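Virulent strain associated lipoprotein (Borreliella spielmanii A14S, PDB 6FZZ) is an outer surface lipoprotein of the PFam54 family whose precise role is unsettled, but which probably binds glutathione, as its Borrelia burgdorferi relative does. Local coordinates at residues 38-43 against 75-80; 54-59 against 108-113; 62-67 against 71-76; 81-86 against 156-161; 117-122 against 152-157. All coordinates share one frame; numbering follows the deposited sequence.

Interaction 1 (38-43 against 75-80); sequences KKLKEE and AYRKLT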
# COMPACT_ATOMS: atom_id res chain seq x y z
N LYS A 38 14.79 -1.29 -0.00
CA LYS A 38 15.85 -0.80 -0.87
C LYS A 38 15.52 0.57 -1.45
O LYS A 38 16.41 1.42 -1.48
CB LYS A 38 16.22 -1.86 -1.94
CG LYS A 38 17.16 -1.35 -3.03
CD LYS A 38 17.79 -2.49 -3.83
CE LYS A 38 19.01 -2.00 -4.62
NZ LYS A 38 19.48 -2.99 -5.61
N LYS A 39 14.26 0.85 -1.83
CA LYS A 39 13.91 2.15 -2.32
C LYS A 39 14.05 3.21 -1.20
O LYS A 39 14.35 4.39 -1.50
CB LYS A 39 12.48 2.25 -2.89
CG LYS A 39 12.19 1.45 -4.15
CD LYS A 39 13.04 1.94 -5.28
CE LYS A 39 12.55 1.46 -6.65
NZ LYS A 39 13.78 1.08 -7.36
N LEU A 40 13.74 2.83 0.04
CA LEU A 40 14.00 3.75 1.17
C LEU A 40 15.54 3.97 1.43
O LEU A 40 16.04 5.13 1.57
CB LEU A 40 13.30 3.28 2.42
CG LEU A 40 13.68 4.05 3.73
CD1 LEU A 40 13.04 5.42 3.73
CD2 LEU A 40 13.27 3.19 4.88
N LYS A 41 16.29 2.89 1.43
CA LYS A 41 17.72 3.00 1.61
C LYS A 41 18.39 3.85 0.58
O LYS A 41 19.38 4.56 0.89
CB LYS A 41 18.36 1.59 1.73
CG LYS A 41 18.11 0.98 3.11
CD LYS A 41 18.24 -0.53 3.17
CE LYS A 41 19.64 -0.99 2.94
NZ LYS A 41 19.70 -2.40 3.41
N GLU A 42 17.88 3.84 -0.66
CA GLU A 42 18.46 4.66 -1.74
C GLU A 42 17.68 5.86 -2.03
O GLU A 42 17.89 6.46 -3.08
CB GLU A 42 18.60 3.85 -3.07
CG GLU A 42 19.34 2.57 -2.81
CD GLU A 42 19.53 1.65 -4.04
OE1 GLU A 42 18.90 1.91 -5.11
OE2 GLU A 42 20.30 0.68 -3.90
N GLU A 43 16.79 6.28 -1.14
CA GLU A 43 15.95 7.42 -1.47
C GLU A 43 16.76 8.72 -1.72
O GLU A 43 17.62 9.10 -0.94
CB GLU A 43 14.78 7.63 -0.49
CG GLU A 43 15.08 8.52 0.64
CD GLU A 43 13.92 8.69 1.59
OE1 GLU A 43 12.74 8.33 1.33
OE2 GLU A 43 14.29 9.08 2.67
N ALA A 75 9.31 4.52 7.92
CA ALA A 75 8.35 3.40 7.74
C ALA A 75 7.18 3.81 6.83
O ALA A 75 6.79 3.07 5.90
CB ALA A 75 7.88 2.86 9.09
N TYR A 76 6.63 4.99 7.10
CA TYR A 76 5.45 5.49 6.34
C TYR A 76 5.93 5.67 4.89
O TYR A 76 5.24 5.27 3.95
CB TYR A 76 4.99 6.84 6.94
CG TYR A 76 3.72 7.40 6.39
CD1 TYR A 76 3.62 7.82 5.05
CD2 TYR A 76 2.61 7.60 7.25
CE1 TYR A 76 2.43 8.35 4.57
CE2 TYR A 76 1.42 8.09 6.75
CZ TYR A 76 1.35 8.48 5.42
OH TYR A 76 0.17 9.00 4.99
N ARG A 77 7.11 6.27 4.67
CA ARG A 77 7.62 6.39 3.29
C ARG A 77 7.82 5.06 2.57
O ARG A 77 7.46 4.92 1.39
CB ARG A 77 8.92 7.20 3.25
CG ARG A 77 8.69 8.61 3.63
CD ARG A 77 9.80 9.56 3.15
NE ARG A 77 11.21 9.22 3.57
CZ ARG A 77 11.80 9.63 4.69
NH1 ARG A 77 11.12 10.26 5.62
NH2 ARG A 77 13.07 9.36 4.91
N LYS A 78 8.45 4.12 3.24
CA LYS A 78 8.63 2.78 2.71
C LYS A 78 7.28 2.16 2.32
O LYS A 78 7.19 1.58 1.27
CB LYS A 78 9.32 1.92 3.77
CG LYS A 78 9.57 0.47 3.40
CD LYS A 78 10.04 -0.39 4.58
CE LYS A 78 8.87 -0.90 5.41
NZ LYS A 78 7.90 -1.75 4.65
N LEU A 79 6.24 2.31 3.15
CA LEU A 79 4.90 1.76 2.82
C LEU A 79 4.35 2.50 1.61
O LEU A 79 3.61 1.91 0.78
CB LEU A 79 3.99 1.85 3.99
CG LEU A 79 4.38 0.94 5.20
CD1 LEU A 79 3.53 1.22 6.41
CD2 LEU A 79 4.25 -0.57 4.88
N THR A 80 4.69 3.78 1.49
CA THR A 80 4.32 4.59 0.31
C THR A 80 4.92 4.04 -1.00
O THR A 80 4.23 3.89 -2.00
CB THR A 80 4.66 6.10 0.50
OG1 THR A 80 3.97 6.63 1.65
CG2 THR A 80 4.21 6.89 -0.73
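Glu43 and Arg77 meet at about a right angle as side chains, yet their flat ends lie nearly coplanar, with 25° between carboxylate and guanidinium. The grip is side-on: NE of Arg77 gives its hydrogen to OE1 of Glu43 at 2.9 Å, and NH2 of Arg77 reaches OE2 of Glu43 at 2.6 Å, each oxygen offering its syn lone pair. The first bond keeps close to the guanidinium plane, whereas the second tilts from it by 23°. A bend at chi3 (-56°) turns the arginine head toward the acid. This salt bridge ties the turn that ends helix 15-41, part of a predicted coiled coil, to helix 71-83 of the all-helical fold. Leu40, one turn earlier, lies across Arg77, its CD1 4.1 Å from Arg77 NH2, while its other branch, CD2, packs 4.3 Å from CB of Lys78. OE1 of Glu43 also accepts from Tyr81, and Arg77 NH1 bonds to the backbone oxygens of Val66 and Asp68.

Interaction 2 (54-59 against 108-113); sequences KSLRWH and IFNTSI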
# COMPACT_ATOMS: atom_id res chain seq x y z
N LYS A 54 5.80 16.22 2.94
CA LYS A 54 6.02 17.42 3.77
C LYS A 54 4.71 17.96 4.30
O LYS A 54 4.73 18.71 5.24
CB LYS A 54 6.73 18.53 2.99
CG LYS A 54 8.15 18.20 2.68
CD LYS A 54 8.77 19.24 1.77
CE LYS A 54 10.14 18.79 1.30
NZ LYS A 54 10.82 19.90 0.56
N SER A 55 3.57 17.54 3.77
CA SER A 55 2.32 18.04 4.27
C SER A 55 1.56 17.02 5.14
O SER A 55 0.40 17.19 5.47
CB SER A 55 1.50 18.59 3.09
OG SER A 55 0.54 17.64 2.80
N LEU A 56 2.25 15.95 5.53
CA LEU A 56 1.72 14.94 6.43
C LEU A 56 2.49 15.11 7.75
O LEU A 56 3.68 14.80 7.86
CB LEU A 56 1.98 13.56 5.83
CG LEU A 56 1.10 13.15 4.60
CD1 LEU A 56 1.73 11.93 3.93
CD2 LEU A 56 -0.32 12.85 5.04
N ARG A 57 1.82 15.62 8.76
CA ARG A 57 2.49 15.91 10.03
C ARG A 57 1.81 15.02 11.07
O ARG A 57 0.56 15.02 11.26
CB ARG A 57 2.40 17.44 10.34
CG ARG A 57 3.05 17.75 11.70
CD ARG A 57 3.07 19.25 12.04
NE ARG A 57 3.76 19.97 10.99
CZ ARG A 57 5.06 19.99 10.79
NH1 ARG A 57 5.93 19.35 11.59
NH2 ARG A 57 5.50 20.71 9.78
N TRP A 58 2.62 14.23 11.78
CA TRP A 58 2.08 13.39 12.86
C TRP A 58 1.43 14.19 13.96
O TRP A 58 1.98 15.22 14.35
CB TRP A 58 3.18 12.62 13.50
CG TRP A 58 3.86 11.58 12.59
CD1 TRP A 58 4.90 11.80 11.78
CD2 TRP A 58 3.48 10.22 12.42
NE1 TRP A 58 5.27 10.64 11.13
CE2 TRP A 58 4.39 9.65 11.47
CE3 TRP A 58 2.45 9.42 12.94
CZ2 TRP A 58 4.35 8.30 11.08
CZ3 TRP A 58 2.40 8.07 12.53
CH2 TRP A 58 3.36 7.53 11.60
N HIS A 59 0.31 13.72 14.52
CA HIS A 59 -0.30 14.49 15.60
C HIS A 59 0.37 14.32 16.99
O HIS A 59 0.46 15.28 17.75
CB HIS A 59 -1.82 14.29 15.67
CG HIS A 59 -2.49 15.32 16.52
ND1 HIS A 59 -2.84 15.10 17.83
CD2 HIS A 59 -2.79 16.62 16.27
CE1 HIS A 59 -3.38 16.19 18.34
NE2 HIS A 59 -3.34 17.14 17.41
N ILE A 108 -5.90 10.46 1.13
CA ILE A 108 -5.34 9.51 0.14
C ILE A 108 -4.14 8.75 0.75
O ILE A 108 -4.06 7.49 0.63
CB ILE A 108 -4.85 10.27 -1.14
CG1 ILE A 108 -6.02 10.74 -1.95
CG2 ILE A 108 -3.91 9.41 -1.99
CD1 ILE A 108 -6.76 9.64 -2.74
N PHE A 109 -3.18 9.48 1.34
CA PHE A 109 -1.93 8.86 1.77
C PHE A 109 -2.16 8.05 3.04
O PHE A 109 -1.74 6.88 3.12
CB PHE A 109 -0.77 9.86 1.91
CG PHE A 109 -0.11 10.19 0.59
CD1 PHE A 109 -0.65 11.18 -0.24
CD2 PHE A 109 1.03 9.53 0.18
CE1 PHE A 109 -0.06 11.48 -1.46
CE2 PHE A 109 1.63 9.85 -1.03
CZ PHE A 109 1.06 10.79 -1.85
N ASN A 110 -2.87 8.59 4.02
CA ASN A 110 -3.03 7.82 5.26
C ASN A 110 -3.80 6.51 5.04
O ASN A 110 -3.52 5.46 5.68
CB ASN A 110 -3.71 8.66 6.37
CG ASN A 110 -2.81 9.76 6.92
OD1 ASN A 110 -1.57 9.76 6.81
ND2 ASN A 110 -3.46 10.72 7.61
N THR A 111 -4.80 6.58 4.18
CA THR A 111 -5.65 5.44 3.91
C THR A 111 -4.84 4.36 3.18
O THR A 111 -4.91 3.20 3.59
CB THR A 111 -6.97 5.82 3.15
OG1 THR A 111 -7.68 6.80 3.87
CG2 THR A 111 -7.89 4.63 3.07
N SER A 112 -4.05 4.77 2.18
CA SER A 112 -3.28 3.89 1.31
C SER A 112 -2.20 3.21 2.11
O SER A 112 -1.98 2.00 1.98
CB SER A 112 -2.54 4.73 0.18
OG SER A 112 -3.50 5.37 -0.50
N ILE A 113 -1.52 3.98 2.95
CA ILE A 113 -0.41 3.48 3.71
C ILE A 113 -0.90 2.57 4.84
O ILE A 113 -0.19 1.68 5.26
CB ILE A 113 0.48 4.68 4.17
CG1 ILE A 113 1.53 4.98 3.11
CG2 ILE A 113 1.06 4.50 5.52
CD1 ILE A 113 0.95 5.60 1.85
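A small, buried and mainly apolar contact presses the irregular loop between helices 15-41 and 71-83 against helix 105-126. Within 54-59, Leu56 alone touches 108-113, and its two methyl branches part over neighbouring residues. CD1 rests on the base of the Phe109 side chain, 3.8 Å from CB of Phe109 and 4.2 Å from its CG, while the aromatic ring itself leads away from the loop; the two side chains cross at about a right angle. CD2 lies 3.8 Å from OD1 of Asn110, and here the leucine and asparagine run past each other in opposite directions. With CG of Leu56 anti to the carbonyl carbon (chi1 -73°), the isobutyl group extends from the loop toward the helix and straddles the two residues.

Tyr76 of helix 71-83 fills in beside this pair, touching both Leu56 and Phe109, and its hydroxyl hydrogen-bonds to OD1 of Asn110. The asparagine ND2 bonds to a tetraethylene glycol molecule, probably from the crystallisation liquor. The loop also has a backbone hydrogen bond between Leu56 and Val66. The segments 54-59 and 108-113 are therefore joined by hydrocarbon packing, and the polar end of Asn110, although a methyl lies beside its oxygen, has both its oxygen and its nitrogen satisfied by partners beyond the two segments.

Interaction 3 (62-67 against 71-76); sequences PRETVS and ERSKAY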
# COMPACT_ATOMS: atom_id res chain seq x y z
N PRO A 62 7.02 13.86 18.56
CA PRO A 62 7.42 15.23 18.47
C PRO A 62 6.77 15.99 17.28
O PRO A 62 7.23 17.07 16.95
CB PRO A 62 8.94 15.11 18.32
CG PRO A 62 9.13 13.88 17.43
CD PRO A 62 8.01 12.95 17.90
N ARG A 63 5.70 15.46 16.67
CA ARG A 63 4.94 16.19 15.67
C ARG A 63 5.80 16.50 14.43
O ARG A 63 5.63 17.54 13.80
CB ARG A 63 4.29 17.50 16.23
CG ARG A 63 3.47 17.22 17.49
CD ARG A 63 2.26 18.13 17.82
NE ARG A 63 1.93 19.13 16.80
CZ ARG A 63 0.99 19.06 15.86
NH1 ARG A 63 0.24 18.02 15.68
NH2 ARG A 63 0.87 20.07 15.06
N GLU A 64 6.67 15.57 14.05
CA GLU A 64 7.47 15.71 12.81
C GLU A 64 6.60 15.41 11.56
O GLU A 64 5.47 14.95 11.68
CB GLU A 64 8.76 14.84 12.90
CG GLU A 64 8.57 13.33 12.63
CD GLU A 64 7.90 12.47 13.71
OE1 GLU A 64 7.18 13.03 14.56
OE2 GLU A 64 8.06 11.19 13.71
N THR A 65 7.12 15.70 10.36
CA THR A 65 6.42 15.31 9.12
C THR A 65 6.92 13.93 8.63
O THR A 65 7.94 13.43 9.10
CB THR A 65 6.58 16.27 7.95
OG1 THR A 65 7.93 16.27 7.51
CG2 THR A 65 6.17 17.64 8.32
N VAL A 66 6.14 13.35 7.71
CA VAL A 66 6.52 12.09 7.08
C VAL A 66 7.81 12.32 6.27
O VAL A 66 8.57 11.37 5.98
CB VAL A 66 5.34 11.55 6.23
CG1 VAL A 66 5.78 10.45 5.25
CG2 VAL A 66 4.27 11.04 7.18
N SER A 67 8.04 13.57 5.84
CA SER A 67 9.27 13.88 5.15
C SER A 67 10.54 13.83 6.07
O SER A 67 11.67 13.62 5.58
CB SER A 67 9.20 15.29 4.49
OG SER A 67 10.41 15.47 3.82
N GLU A 71 12.03 7.29 12.69
CA GLU A 71 11.82 5.91 12.31
C GLU A 71 10.41 5.69 11.81
O GLU A 71 10.21 4.98 10.84
CB GLU A 71 12.15 4.95 13.48
CG GLU A 71 13.63 4.98 13.82
CD GLU A 71 14.54 4.75 12.61
OE1 GLU A 71 14.41 3.68 11.96
OE2 GLU A 71 15.40 5.63 12.29
N ARG A 72 9.41 6.28 12.45
CA ARG A 72 8.07 6.05 11.97
C ARG A 72 7.82 6.75 10.60
O ARG A 72 7.04 6.25 9.79
CB ARG A 72 7.03 6.47 13.04
CG ARG A 72 6.97 7.93 13.37
CD ARG A 72 5.89 8.21 14.40
NE ARG A 72 5.96 9.62 14.82
CZ ARG A 72 5.11 10.19 15.66
NH1 ARG A 72 4.04 9.52 16.13
NH2 ARG A 72 5.27 11.49 15.97
N SER A 73 8.46 7.91 10.36
CA SER A 73 8.36 8.56 9.09
C SER A 73 9.00 7.72 7.98
O SER A 73 8.43 7.60 6.89
CB SER A 73 8.88 9.99 9.16
OG SER A 73 7.94 10.81 9.82
N LYS A 74 10.19 7.20 8.21
CA LYS A 74 10.83 6.30 7.25
C LYS A 74 9.94 5.10 6.90
O LYS A 74 9.82 4.76 5.72
CB LYS A 74 12.17 5.82 7.74
CG LYS A 74 13.16 6.98 7.83
CD LYS A 74 14.50 6.43 8.25
CE LYS A 74 15.54 7.49 8.42
NZ LYS A 74 16.75 6.74 8.85
N ALA A 75 9.31 4.52 7.92
CA ALA A 75 8.35 3.40 7.74
C ALA A 75 7.18 3.81 6.83
O ALA A 75 6.79 3.07 5.90
CB ALA A 75 7.88 2.86 9.09
N TYR A 76 6.63 4.99 7.10
CA TYR A 76 5.45 5.49 6.34
C TYR A 76 5.93 5.67 4.89
O TYR A 76 5.24 5.27 3.95
CB TYR A 76 4.99 6.84 6.94
CG TYR A 76 3.72 7.40 6.39
CD1 TYR A 76 3.62 7.82 5.05
CD2 TYR A 76 2.61 7.60 7.25
CE1 TYR A 76 2.43 8.35 4.57
CE2 TYR A 76 1.42 8.09 6.75
CZ TYR A 76 1.35 8.48 5.42
OH TYR A 76 0.17 9.00 4.99
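The loop 62-67 runs up to the first turns of helix 71-83 and comes closest at Val66 and Ser73, whose CA atoms are 4.5 Å apart. Arg72 stretches back along the loop and takes Glu64 side-on: NE of Arg72 bonds to OE2 of Glu64 at 2.8 Å, almost perfectly straight at 179°, and NH2 of Arg72 bonds to OE1 of Glu64, also at 2.8 Å. The oxygens lie near the guanidinium plane and are met on their syn sides, although the two flat groups are turned 29° apart. An extended chain beyond CG carries the arginine head this far, while the glutamate folds at chi2 (-74°) to meet it. Ser70 also bonds to OE2 of Glu64, and Glu60 forms a salt bridge with NH1 of Arg72. Nearer the helix, OG of Ser73 donates to the backbone O of Thr65 at 2.7 Å, arriving from above the carbonyl plane, and accepts from Trp58 NE1. Val66 lies across the Tyr76 ring, with CG2 3.8 Å from the ring centroid over one face, a CH-pi contact, and CG1 3.4 Å from CD1 of Tyr76. Together these fasten the loop joining helices 15-41 and 71-83 of this all-helical PFam54 protein to the helix it leads into.

Interaction 4 (81-86 against 156-161); sequences YGILND and EIISKT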
# COMPACT_ATOMS: atom_id res chain seq x y z
N TYR A 81 6.23 3.74 -0.97
CA TYR A 81 6.94 3.16 -2.11
C TYR A 81 6.32 1.78 -2.46
O TYR A 81 6.26 1.37 -3.63
CB TYR A 81 8.43 3.03 -1.77
CG TYR A 81 9.06 4.36 -1.37
CD1 TYR A 81 8.63 5.54 -1.98
CD2 TYR A 81 10.11 4.44 -0.47
CE1 TYR A 81 9.18 6.74 -1.65
CE2 TYR A 81 10.68 5.65 -0.13
CZ TYR A 81 10.21 6.80 -0.72
OH TYR A 81 10.71 8.06 -0.46
N GLY A 82 5.84 1.08 -1.44
CA GLY A 82 5.17 -0.19 -1.66
C GLY A 82 3.83 -0.09 -2.41
O GLY A 82 3.62 -0.82 -3.37
N ILE A 83 2.95 0.79 -1.97
CA ILE A 83 1.63 0.92 -2.53
C ILE A 83 1.71 1.62 -3.88
O ILE A 83 0.92 1.33 -4.81
CB ILE A 83 0.63 1.64 -1.57
CG1 ILE A 83 -0.82 1.50 -2.08
CG2 ILE A 83 0.90 3.13 -1.42
CD1 ILE A 83 -1.36 0.10 -1.98
N LEU A 84 2.74 2.45 -4.06
CA LEU A 84 2.95 3.08 -5.39
C LEU A 84 3.99 2.32 -6.22
O LEU A 84 4.70 2.89 -7.04
CB LEU A 84 3.38 4.53 -5.20
CG LEU A 84 2.41 5.45 -4.41
CD1 LEU A 84 2.96 6.87 -4.40
CD2 LEU A 84 1.01 5.41 -5.06
N ASN A 85 4.12 1.04 -5.98
CA ASN A 85 5.29 0.34 -6.50
C ASN A 85 5.31 0.13 -8.02
O ASN A 85 6.35 -0.15 -8.62
CB ASN A 85 5.53 -0.94 -5.73
CG ASN A 85 4.60 -2.06 -6.12
OD1 ASN A 85 3.39 -1.87 -6.35
ND2 ASN A 85 5.16 -3.26 -6.19
N ASP A 86 4.18 0.32 -8.68
CA ASP A 86 4.24 0.21 -10.11
C ASP A 86 4.53 1.56 -10.77
O ASP A 86 4.32 1.67 -11.97
CB ASP A 86 2.92 -0.42 -10.60
CG ASP A 86 3.01 -1.00 -12.03
OD1 ASP A 86 4.14 -1.21 -12.59
OD2 ASP A 86 1.90 -1.21 -12.60
N GLU A 156 -3.47 -4.56 -4.96
CA GLU A 156 -3.45 -4.51 -6.43
C GLU A 156 -4.59 -3.63 -7.05
O GLU A 156 -4.36 -2.91 -8.01
CB GLU A 156 -3.53 -5.92 -6.99
CG GLU A 156 -3.79 -5.95 -8.47
CD GLU A 156 -3.39 -7.26 -9.08
OE1 GLU A 156 -3.71 -8.32 -8.47
OE2 GLU A 156 -2.76 -7.21 -10.18
N ILE A 157 -5.77 -3.67 -6.44
CA ILE A 157 -6.89 -2.80 -6.82
C ILE A 157 -6.55 -1.30 -6.61
O ILE A 157 -6.76 -0.48 -7.52
CB ILE A 157 -8.16 -3.15 -6.01
CG1 ILE A 157 -8.61 -4.56 -6.33
CG2 ILE A 157 -9.32 -2.19 -6.33
CD1 ILE A 157 -8.54 -4.93 -7.79
N ILE A 158 -6.01 -0.97 -5.45
CA ILE A 158 -5.57 0.40 -5.17
C ILE A 158 -4.45 0.87 -6.10
O ILE A 158 -4.54 1.96 -6.63
CB ILE A 158 -5.26 0.62 -3.68
CG1 ILE A 158 -6.57 0.58 -2.92
CG2 ILE A 158 -4.56 1.96 -3.40
CD1 ILE A 158 -7.78 1.04 -3.71
N SER A 159 -3.44 0.03 -6.29
CA SER A 159 -2.37 0.32 -7.21
C SER A 159 -2.92 0.61 -8.59
O SER A 159 -2.48 1.59 -9.24
CB SER A 159 -1.27 -0.83 -7.26
OG SER A 159 -0.50 -0.63 -8.41
N LYS A 160 -3.84 -0.22 -9.08
CA LYS A 160 -4.43 0.09 -10.39
C LYS A 160 -5.25 1.37 -10.39
O LYS A 160 -5.33 2.09 -11.41
CB LYS A 160 -5.26 -1.06 -10.92
CG LYS A 160 -4.43 -2.31 -11.20
CD LYS A 160 -5.24 -3.31 -12.01
CE LYS A 160 -4.49 -4.63 -12.17
NZ LYS A 160 -5.46 -5.75 -12.16
N THR A 161 -5.94 1.63 -9.30
CA THR A 161 -6.74 2.86 -9.21
C THR A 161 -5.82 4.08 -9.35
O THR A 161 -6.15 5.00 -10.06
CB THR A 161 -7.55 2.89 -7.90
OG1 THR A 161 -8.40 1.73 -7.88
CG2 THR A 161 -8.44 4.17 -7.77
O HOH W 1 1.54 0.88 -7.39
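The C-terminal end of helix 71-83 and the turn after it pack here on the middle of the long helix 138-170, near the centre of this helical bundle. Ile83 and Ser159 are the closest pair, with their CA atoms 6.2 Å apart. On the apolar side, Ile83 turns CG1 anti to its backbone nitrogen (chi1 -168°), which carries its tip toward the long helix: CD1 of Ile83 lies 4.0 Å from CG2 of Ile158, and the two side chains cross at a slant. Ile83 is also covered by Ser112, Ile113 and Glu116 of helix 105-126, and Ile158 by Leu115 of that helix and Ile194 of helix 180-209, which places this pair between helices 71-83, 105-126, 138-170 and 180-209. Packing continues beside it, where CB of Ser159 passes 3.9 Å from the backbone O of Ile83, and CB of Asp86 lies 4.1 Å from OG of Ser159. The polar link runs through solvent. One water joins the turn after helix 71-83 to the long helix: it donates to the backbone O of Ile83 at 2.7 Å, accepts from the backbone N of Asp86 at 3.0 Å, and hydrogen-bonds with OG of Ser159 at 2.7 Å.

Interaction 5 (117-122 against 152-157); sequences GNIDYT and LSTKEI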
# COMPACT_ATOMS: atom_id res chain seq x y z
N GLY A 117 0.30 -1.13 5.17
CA GLY A 117 0.84 -1.52 6.44
C GLY A 117 0.20 -2.81 6.91
O GLY A 117 0.82 -3.57 7.61
N ASN A 118 -1.03 -3.08 6.50
CA ASN A 118 -1.68 -4.32 6.91
C ASN A 118 -1.07 -5.47 6.15
O ASN A 118 -0.94 -6.58 6.66
CB ASN A 118 -3.21 -4.27 6.72
CG ASN A 118 -3.88 -3.35 7.73
OD1 ASN A 118 -3.35 -3.14 8.82
ND2 ASN A 118 -5.07 -2.81 7.38
N ILE A 119 -0.78 -5.24 4.89
CA ILE A 119 -0.07 -6.24 4.07
C ILE A 119 1.33 -6.52 4.62
O ILE A 119 1.72 -7.68 4.75
CB ILE A 119 -0.01 -5.81 2.59
CG1 ILE A 119 -1.42 -5.97 2.02
CG2 ILE A 119 0.98 -6.66 1.81
CD1 ILE A 119 -1.66 -5.34 0.70
N ASP A 120 2.06 -5.47 4.88
CA ASP A 120 3.45 -5.58 5.42
C ASP A 120 3.48 -6.37 6.72
O ASP A 120 4.32 -7.27 6.90
CB ASP A 120 3.98 -4.19 5.68
CG ASP A 120 5.49 -4.20 5.95
OD1 ASP A 120 6.27 -4.50 5.03
OD2 ASP A 120 5.86 -4.06 7.09
N TYR A 121 2.57 -6.05 7.64
CA TYR A 121 2.46 -6.72 8.91
C TYR A 121 2.13 -8.18 8.74
O TYR A 121 2.69 -9.04 9.41
CB TYR A 121 1.41 -6.04 9.82
CG TYR A 121 1.41 -6.55 11.23
CD1 TYR A 121 2.22 -5.98 12.19
CD2 TYR A 121 0.59 -7.59 11.61
CE1 TYR A 121 2.23 -6.44 13.52
CE2 TYR A 121 0.59 -8.10 12.92
CZ TYR A 121 1.40 -7.51 13.89
OH TYR A 121 1.38 -7.99 15.23
N THR A 122 1.21 -8.48 7.83
CA THR A 122 0.89 -9.84 7.57
C THR A 122 2.12 -10.60 7.01
O THR A 122 2.33 -11.74 7.39
CB THR A 122 -0.34 -9.95 6.63
OG1 THR A 122 -1.44 -9.22 7.21
CG2 THR A 122 -0.76 -11.40 6.46
N LEU A 152 -3.63 -9.54 -0.83
CA LEU A 152 -2.78 -9.03 -1.88
C LEU A 152 -3.58 -8.35 -2.98
O LEU A 152 -3.18 -7.30 -3.52
CB LEU A 152 -1.86 -10.15 -2.44
CG LEU A 152 -0.83 -10.79 -1.50
CD1 LEU A 152 -0.04 -11.90 -2.19
CD2 LEU A 152 0.13 -9.74 -0.94
N SER A 153 -4.77 -8.89 -3.33
CA SER A 153 -5.63 -8.21 -4.31
C SER A 153 -6.09 -6.83 -3.89
O SER A 153 -6.29 -6.01 -4.76
CB SER A 153 -6.95 -9.02 -4.60
OG SER A 153 -6.54 -10.32 -4.87
N THR A 154 -6.33 -6.59 -2.60
CA THR A 154 -6.76 -5.23 -2.15
C THR A 154 -5.73 -4.24 -2.58
O THR A 154 -6.04 -3.17 -3.10
CB THR A 154 -7.10 -5.12 -0.65
OG1 THR A 154 -5.92 -5.31 0.19
CG2 THR A 154 -8.22 -6.18 -0.29
N LYS A 155 -4.48 -4.60 -2.37
CA LYS A 155 -3.40 -3.71 -2.72
C LYS A 155 -3.34 -3.48 -4.19
O LYS A 155 -3.14 -2.34 -4.64
CB LYS A 155 -2.08 -4.28 -2.19
CG LYS A 155 -0.87 -3.77 -2.95
CD LYS A 155 0.45 -4.20 -2.33
CE LYS A 155 1.55 -3.46 -3.11
NZ LYS A 155 2.82 -3.56 -2.42
N GLU A 156 -3.47 -4.56 -4.96
CA GLU A 156 -3.45 -4.51 -6.43
C GLU A 156 -4.59 -3.63 -7.05
O GLU A 156 -4.36 -2.91 -8.01
CB GLU A 156 -3.53 -5.92 -6.99
CG GLU A 156 -3.79 -5.95 -8.47
CD GLU A 156 -3.39 -7.26 -9.08
OE1 GLU A 156 -3.71 -8.32 -8.47
OE2 GLU A 156 -2.76 -7.21 -10.18
N ILE A 157 -5.77 -3.67 -6.44
CA ILE A 157 -6.89 -2.80 -6.82
C ILE A 157 -6.55 -1.30 -6.61
O ILE A 157 -6.76 -0.48 -7.52
CB ILE A 157 -8.16 -3.15 -6.01
CG1 ILE A 157 -8.61 -4.56 -6.33
CG2 ILE A 157 -9.32 -2.19 -6.33
CD1 ILE A 157 -8.54 -4.93 -7.79
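Apolar packing carries the contact between helices 105-126 and 138-170, and from 117-122 Ile119 alone takes part. Its CG2 branch lies 4.2 Å from CD2 of Leu152, whose end swings toward the neighbouring helix. In the other arm CG1 lies anti to the carbonyl carbon (chi1 -72°) and CD1 continues extended, which carries the methyl to Lys155, where the two side chains cross at about a right angle. The modelled approach of this methyl to the lysine CB is too close to be reliable, and its exact position is therefore doubtful. CD1 of Ile119 also packs near Thr154, 4.3 Å from its OG1. The short helical segments run roughly antiparallel, 148° between their directions, with axes 10.2 Å apart at closest, in this bundle of helices. Leu151 adds to the cover of Ile119.

The polar ends of Thr154 and Lys155 are met by residues outside the two segments. OG1 of Thr154 bonds to the backbone O of Leu151 in its own helix. The extended chain of Lys155 takes NZ onward to a salt bridge with Glu116 and hydrogen bonds with the O of Gly82 and the OH of Tyr36. The lysine thus serves two chemistries at once: its methylenes border Ile119, and its charge is met by an acid and two neutral oxygens.

How the interactions relate
Interactions 4 and 5 lie nearest the middle of the chain, their centres each about 6 Å from that of the chain, and share helix 138-170; interactions 1, 2 and 3 sit further out, where helix 71-83 and the loop before it meet helices 15-41 and 105-126. Burial does not track this distance: 2 is the buried one, and the other four are partly buried. Interactions 1 and 3 rest on arginine-glutamate salt bridges, 2 is apolar, 4 pairs isoleucines with a water bridge, and 5 is mostly hydrocarbon. Helix 71-83 takes part in 1, 3 and 4, and Tyr76 connects 3 to 2 through Asn110. Tyr81 joins 1 to 4 by its bond to Glu43, and Lys155 joins 5 to 4 through Gly82.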